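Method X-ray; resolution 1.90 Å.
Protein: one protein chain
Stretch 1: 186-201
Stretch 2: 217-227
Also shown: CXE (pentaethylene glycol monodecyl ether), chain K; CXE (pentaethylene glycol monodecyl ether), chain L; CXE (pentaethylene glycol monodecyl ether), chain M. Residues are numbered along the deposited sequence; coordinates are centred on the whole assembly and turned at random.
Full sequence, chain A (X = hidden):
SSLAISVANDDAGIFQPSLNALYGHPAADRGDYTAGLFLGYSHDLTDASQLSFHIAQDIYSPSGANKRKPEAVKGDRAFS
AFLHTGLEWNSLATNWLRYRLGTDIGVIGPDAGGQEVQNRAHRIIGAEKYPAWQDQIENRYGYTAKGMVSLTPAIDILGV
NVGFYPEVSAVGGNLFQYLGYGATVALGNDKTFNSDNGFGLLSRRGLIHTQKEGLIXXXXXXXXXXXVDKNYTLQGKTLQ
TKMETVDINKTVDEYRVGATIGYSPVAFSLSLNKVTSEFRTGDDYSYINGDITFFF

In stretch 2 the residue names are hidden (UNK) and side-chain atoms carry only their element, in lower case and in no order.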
# COMPACT_ATOMS: atom_id res chain seq x y z
N ALA A 186 17.13 -5.76 3.96
CA ALA A 186 17.12 -6.17 2.56
C ALA A 186 18.47 -6.73 2.15
O ALA A 186 19.52 -6.32 2.68
CB ALA A 186 16.73 -5.00 1.65
N LEU A 187 18.43 -7.65 1.21
CA LEU A 187 19.62 -8.05 0.49
C LEU A 187 19.34 -8.02 -1.00
O LEU A 187 18.21 -8.29 -1.43
CB LEU A 187 20.06 -9.44 0.95
CG LEU A 187 19.36 -10.69 0.49
CD1 LEU A 187 20.04 -11.19 -0.81
CD2 LEU A 187 19.51 -11.73 1.61
N GLY A 188 20.37 -7.74 -1.79
CA GLY A 188 20.17 -7.52 -3.23
C GLY A 188 21.48 -7.12 -3.90
O GLY A 188 22.48 -6.93 -3.22
N ASN A 189 21.46 -6.99 -5.22
CA ASN A 189 22.68 -6.58 -5.94
C ASN A 189 22.79 -5.09 -6.22
O ASN A 189 23.70 -4.65 -6.93
CB ASN A 189 22.89 -7.44 -7.20
CG ASN A 189 21.86 -7.18 -8.27
OD1 ASN A 189 20.81 -6.59 -8.00
ND2 ASN A 189 22.15 -7.62 -9.49
N ASP A 190 21.89 -4.28 -5.65
CA ASP A 190 22.00 -2.86 -5.84
C ASP A 190 21.77 -2.07 -4.56
O ASP A 190 20.70 -2.15 -3.96
CB ASP A 190 21.05 -2.35 -6.96
CG ASP A 190 21.28 -0.88 -7.27
OD1 ASP A 190 20.35 -0.05 -7.13
OD2 ASP A 190 22.43 -0.53 -7.63
N LYS A 191 22.78 -1.30 -4.16
CA LYS A 191 22.73 -0.48 -2.93
C LYS A 191 21.55 0.52 -2.91
O LYS A 191 20.88 0.67 -1.86
CB LYS A 191 24.08 0.24 -2.72
CG LYS A 191 24.02 1.37 -1.69
CD LYS A 191 25.36 2.15 -1.60
CE LYS A 191 25.34 3.12 -0.42
NZ LYS A 191 25.67 2.42 0.85
N THR A 192 21.31 1.21 -4.03
CA THR A 192 20.28 2.27 -4.09
C THR A 192 18.88 1.63 -3.96
O THR A 192 18.05 2.09 -3.17
CB THR A 192 20.37 3.07 -5.42
OG1 THR A 192 21.67 3.69 -5.52
CG2 THR A 192 19.30 4.19 -5.45
N PHE A 193 18.65 0.58 -4.76
CA PHE A 193 17.37 -0.14 -4.77
C PHE A 193 17.09 -0.75 -3.39
O PHE A 193 15.97 -0.68 -2.88
CB PHE A 193 17.36 -1.20 -5.88
CG PHE A 193 16.03 -1.96 -6.05
CD1 PHE A 193 14.78 -1.32 -5.84
CD2 PHE A 193 16.02 -3.30 -6.45
CE1 PHE A 193 13.56 -2.03 -6.01
CE2 PHE A 193 14.83 -3.99 -6.64
CZ PHE A 193 13.59 -3.36 -6.39
N ASN A 194 18.13 -1.31 -2.77
CA ASN A 194 17.92 -1.91 -1.44
C ASN A 194 17.33 -0.97 -0.40
O ASN A 194 16.55 -1.43 0.45
CB ASN A 194 19.22 -2.53 -0.91
CG ASN A 194 19.47 -3.91 -1.44
OD1 ASN A 194 18.68 -4.46 -2.22
ND2 ASN A 194 20.61 -4.50 -1.03
N SER A 195 17.72 0.31 -0.42
CA SER A 195 17.21 1.29 0.57
C SER A 195 15.87 1.91 0.17
O SER A 195 15.31 2.68 0.93
CB SER A 195 18.23 2.41 0.86
OG SER A 195 18.31 3.32 -0.23
N ASP A 196 15.36 1.55 -1.02
CA ASP A 196 14.17 2.21 -1.56
C ASP A 196 12.96 1.45 -1.01
O ASP A 196 12.41 0.57 -1.69
CB ASP A 196 14.21 2.17 -3.11
CG ASP A 196 13.17 3.07 -3.75
OD1 ASP A 196 12.73 4.05 -3.10
OD2 ASP A 196 12.82 2.80 -4.92
N ASN A 197 12.56 1.75 0.22
CA ASN A 197 11.51 0.97 0.89
C ASN A 197 10.33 1.87 1.31
O ASN A 197 10.35 3.08 1.09
CB ASN A 197 12.07 0.22 2.11
CG ASN A 197 13.24 -0.68 1.77
OD1 ASN A 197 13.10 -1.65 1.02
ND2 ASN A 197 14.40 -0.34 2.31
N GLY A 198 9.32 1.29 1.95
CA GLY A 198 8.18 2.06 2.43
C GLY A 198 7.00 1.17 2.80
O GLY A 198 6.88 0.01 2.31
N PHE A 199 6.12 1.74 3.63
CA PHE A 199 4.94 1.07 4.16
C PHE A 199 3.71 1.97 3.94
O PHE A 199 3.83 3.20 3.81
CB PHE A 199 5.07 0.87 5.66
CG PHE A 199 6.28 0.04 6.05
CD1 PHE A 199 6.16 -1.35 6.21
CD2 PHE A 199 7.52 0.65 6.26
CE1 PHE A 199 7.27 -2.12 6.58
CE2 PHE A 199 8.63 -0.11 6.66
CZ PHE A 199 8.51 -1.49 6.81
N GLY A 200 2.54 1.34 3.95
CA GLY A 200 1.28 2.09 3.99
C GLY A 200 1.21 3.05 2.83
O GLY A 200 1.42 2.65 1.67
N LEU A 201 0.91 4.32 3.12
CA LEU A 201 0.78 5.32 2.04
C LEU A 201 2.15 5.76 1.48
O LEU A 201 2.22 6.55 0.54
CB LEU A 201 -0.04 6.51 2.55
CG LEU A 201 -1.52 6.19 2.86
CD1 LEU A 201 -2.19 7.36 3.62
CD2 LEU A 201 -2.33 5.83 1.64
N UNK A 217 18.01 -7.75 -8.51
CA UNK A 217 17.24 -8.54 -7.54
C UNK A 217 17.29 -7.98 -6.12
O UNK A 217 18.24 -7.29 -5.74
c UNK A 217 21.55 -10.78 -5.95
c UNK A 217 19.19 -10.48 -5.62
c UNK A 217 19.01 -10.29 -6.99
o UNK A 217 22.78 -11.02 -5.39
c UNK A 217 17.65 -10.02 -7.55
c UNK A 217 21.40 -10.60 -7.34
c UNK A 217 20.45 -10.73 -5.10
c UNK A 217 20.14 -10.37 -7.85
N UNK A 218 16.25 -8.28 -5.35
CA UNK A 218 16.12 -7.73 -4.00
C UNK A 218 15.17 -8.63 -3.23
O UNK A 218 14.18 -9.08 -3.80
c UNK A 218 14.81 -4.19 -2.81
c UNK A 218 15.28 -5.65 -2.69
c UNK A 218 14.39 -3.67 -1.41
c UNK A 218 15.58 -6.29 -4.07
n UNK A 218 13.89 -2.25 -1.55
N UNK A 219 15.51 -8.94 -1.97
CA UNK A 219 14.60 -9.66 -1.08
C UNK A 219 14.56 -8.87 0.21
O UNK A 219 15.58 -8.36 0.65
c UNK A 219 15.32 -11.89 -2.12
c UNK A 219 14.05 -11.81 0.04
c UNK A 219 15.07 -11.10 -0.79
N UNK A 220 13.38 -8.71 0.81
CA UNK A 220 13.27 -7.81 1.95
C UNK A 220 12.19 -8.24 2.91
O UNK A 220 11.27 -8.99 2.54
c UNK A 220 12.99 -6.34 1.50
c UNK A 220 10.53 -5.87 1.67
c UNK A 220 11.63 -6.18 0.88
c UNK A 220 10.17 -6.35 -1.06
c UNK A 220 11.45 -6.44 -0.48
c UNK A 220 9.08 -6.04 -0.27
c UNK A 220 9.25 -5.78 1.10
N UNK A 221 12.32 -7.77 4.14
CA UNK A 221 11.34 -7.99 5.19
C UNK A 221 11.36 -6.75 6.08
O UNK A 221 12.44 -6.24 6.41
c UNK A 221 11.70 -9.26 5.97
N UNK A 222 10.18 -6.22 6.44
CA UNK A 222 10.10 -5.02 7.29
C UNK A 222 8.80 -4.94 8.07
O UNK A 222 7.84 -5.63 7.75
N UNK A 223 8.78 -4.08 9.08
CA UNK A 223 7.58 -3.79 9.87
C UNK A 223 7.63 -2.32 10.22
O UNK A 223 8.72 -1.75 10.48
c UNK A 223 8.72 -4.59 12.07
c UNK A 223 6.18 -4.33 11.92
c UNK A 223 7.45 -4.67 11.15
N UNK A 224 6.46 -1.68 10.21
CA UNK A 224 6.34 -0.31 10.63
C UNK A 224 5.17 -0.19 11.60
O UNK A 224 4.10 -0.68 11.33
o UNK A 224 6.34 3.62 8.08
c UNK A 224 6.09 0.61 9.42
c UNK A 224 5.89 2.08 9.83
c UNK A 224 5.46 2.98 8.67
o UNK A 224 4.26 3.07 8.35
N UNK A 225 5.39 0.45 12.74
CA UNK A 225 4.27 0.74 13.63
C UNK A 225 3.75 2.15 13.38
O UNK A 225 4.51 3.12 13.49
c UNK A 225 4.73 0.62 15.10
n UNK A 225 3.44 -3.09 18.12
n UNK A 225 3.59 -0.94 17.33
c UNK A 225 3.85 0.49 17.45
c UNK A 225 3.69 -1.81 18.33
c UNK A 225 3.68 1.17 16.10
n UNK A 225 4.03 -1.38 19.54
N UNK A 226 2.46 2.30 13.12
CA UNK A 226 1.98 3.68 13.05
C UNK A 226 0.95 4.07 14.08
O UNK A 226 0.14 3.25 14.52
c UNK A 226 0.50 3.40 9.55
c UNK A 226 0.55 3.11 11.06
c UNK A 226 -0.72 1.81 8.11
n UNK A 226 0.38 1.14 7.81
n UNK A 226 -1.88 1.43 7.56
n UNK A 226 -0.69 2.86 8.93
c UNK A 226 1.53 4.05 11.64
N UNK A 227 1.04 5.33 14.50
CA UNK A 227 0.12 5.90 15.48
C UNK A 227 -0.85 6.75 14.69
O UNK A 227 -0.47 7.73 14.07
o UNK A 227 0.34 4.80 18.37
o UNK A 227 -1.05 6.14 19.50
c UNK A 227 0.09 7.13 17.68
c UNK A 227 -0.22 5.92 18.59
c UNK A 227 0.89 6.76 16.47
C1 CXE K . 16.93 -10.26 4.17
C2 CXE K . 15.43 -10.21 3.97
C3 CXE K . 14.73 -11.44 4.56
C4 CXE K . 14.65 -12.59 3.55
C5 CXE K . 13.86 -13.79 4.04
C6 CXE K . 13.03 -14.37 2.88
C7 CXE K . 12.87 -15.89 2.92
C8 CXE K . 11.97 -16.34 1.77
C9 CXE K . 11.59 -17.82 1.83
C10 CXE K . 10.76 -18.21 0.60
O11 CXE K . 10.60 -19.62 0.53
C12 CXE K . 9.64 -20.01 -0.45
C13 CXE K . 9.11 -21.42 -0.17
O14 CXE K . 8.09 -21.77 -1.11
C15 CXE K . 7.02 -22.53 -0.54
C16 CXE K . 6.05 -21.59 0.19
O17 CXE K . 4.85 -22.28 0.54
C18 CXE K . 4.66 -22.37 1.95
C19 CXE K . 3.61 -23.43 2.27
O20 CXE K . 3.17 -24.03 1.05
C1 CXE L . 13.75 -5.17 12.98
C2 CXE L . 14.05 -5.62 11.56
C3 CXE L . 12.75 -5.73 10.76
C4 CXE L . 12.40 -7.16 10.39
C5 CXE L . 10.94 -7.44 10.72
C6 CXE L . 10.20 -8.10 9.56
C7 CXE L . 9.09 -9.00 10.08
C8 CXE L . 8.33 -9.66 8.96
C9 CXE L . 7.93 -11.07 9.37
C10 CXE L . 6.41 -11.26 9.42
O11 CXE L . 6.12 -12.24 10.42
C12 CXE L . 4.73 -12.48 10.64
C13 CXE L . 4.08 -11.42 11.52
O14 CXE L . 4.46 -11.59 12.89
C15 CXE L . 3.70 -10.78 13.79
C1 CXE M . 21.29 16.49 8.21
C2 CXE M . 20.18 16.15 9.18
C3 CXE M . 20.23 14.68 9.60
C4 CXE M . 18.84 14.06 9.73
C5 CXE M . 18.84 12.83 10.62
C6 CXE M . 17.58 12.00 10.38
C7 CXE M . 17.65 10.58 10.96
C8 CXE M . 16.25 9.98 11.04
C9 CXE M . 16.23 8.45 11.13
C10 CXE M . 15.23 7.99 12.19
O11 CXE M . 15.12 6.56 12.18
C12 CXE M . 14.93 6.00 13.49
C13 CXE M . 13.61 5.21 13.59
O14 CXE M . 13.77 4.01 14.36
C15 CXE M . 12.61 3.17 14.35
C16 CXE M . 12.99 1.69 14.44
O17 CXE M . 12.00 0.99 15.21
C18 CXE M . 11.57 -0.28 14.69
C19 CXE M . 10.46 -0.87 15.56
O20 CXE M . 9.26 -1.07 14.81
C21 CXE M . 8.12 -1.47 15.59
C22 CXE M . 7.71 -2.86 15.13
O23 CXE M . 6.52 -3.31 15.76
C24 CXE M . 6.48 -4.73 15.87
C25 CXE M . 6.22 -5.10 17.31
O26 CXE M . 6.37 -6.50 17.47
O HOH W 1 19.13 -4.59 -4.99
O HOH W 2 6.93 4.11 5.27
O HOH W 3 4.01 4.84 6.27

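Position 217 has eight side-chain atoms, seven carbons and one oxygen. One carbon leads to a six-membered carbon ring that bears the oxygen. The ring lies against Asn189, with OD1 of Asn189 over one face and CD1 of Leu187 at its edge. This is Tyr217. Its N donates to Asn189 OD1 at 3.1 Å, and its O accepts from Asn189 N at 3.3 Å.

Position 218 has four carbons in a row ending in a nitrogen. The chain is fully extended and crosses one face of the Phe193 ring. Its end reaches the turn after the short helix. This is Lys218. Its NZ donates to Phe193 O at 2.9 Å and to Asn197 OD1 at 2.8 Å, with a weak bond to Asn194 O at 3.4 Å. Its CD sits 3.8 Å from the centroid of the Phe193 ring, a CH-pi contact, and NZ adds a cation-pi contact.

Position 219 has three carbons, one carrying the other two. They lie on the same sheet face as Leu187. This is Val219. Its CB is 4.5 Å from Leu187 CG, and its CG1 is 3.6 Å from C4 of the chain K detergent. Its backbone pairs twice with Leu187: Val219 N to Leu187 O at 2.8 Å, and Leu187 N to Val219 O at 3.0 Å.

Position 220 has seven carbons, one leading to a plain six-membered ring. Its CB is 4.0 Å from Ala186 CB, but the ring leads away from stretch 1. This is Phe220.

Position 221 has a single side-chain carbon, pointing away from stretch 1. This is Ala221.

Position 222 has no side-chain atoms. The Phe199 ring edge takes up the space, and a CB here would come within 2.9 Å of Phe199 CZ. This is Gly222.

Position 223 has three carbons, branched at the first, pointing away from stretch 1. This is Val223. Its CG1 is 3.9 Å from C5 of the chain L detergent.

Position 224 has three carbons, the third carrying two oxygens. Its CB lies over one face of the Phe199 ring, 3.4 Å from Phe199 CG. This is Glu224. Water 2 links its OE2 to Phe199 N, and water 3 links its OE1 to Phe199 O.

Position 225 has three carbons, a nitrogen, and a carbon carrying two more nitrogens. It is out of reach of stretch 1. This is Arg225.

Position 226 has the same make-up and approaches Gly200. This is Arg226. Its NH2 is 4.0 Å from Gly200 CA.

Position 227 has three carbons, the third carrying two oxygens, out of reach of stretch 1. This is Glu227.

The contact has two parts. Antiparallel pairing joins residues 186-188 to 218-220, and Asn189 extends it to Tyr217. Lys218 then ties the strand to the helix and following turn. Farther along, Phe199 packs on Gly222 and Glu224, and two waters complete the link.

Stretch 2, residues 217-227: YKVFAGVERRE
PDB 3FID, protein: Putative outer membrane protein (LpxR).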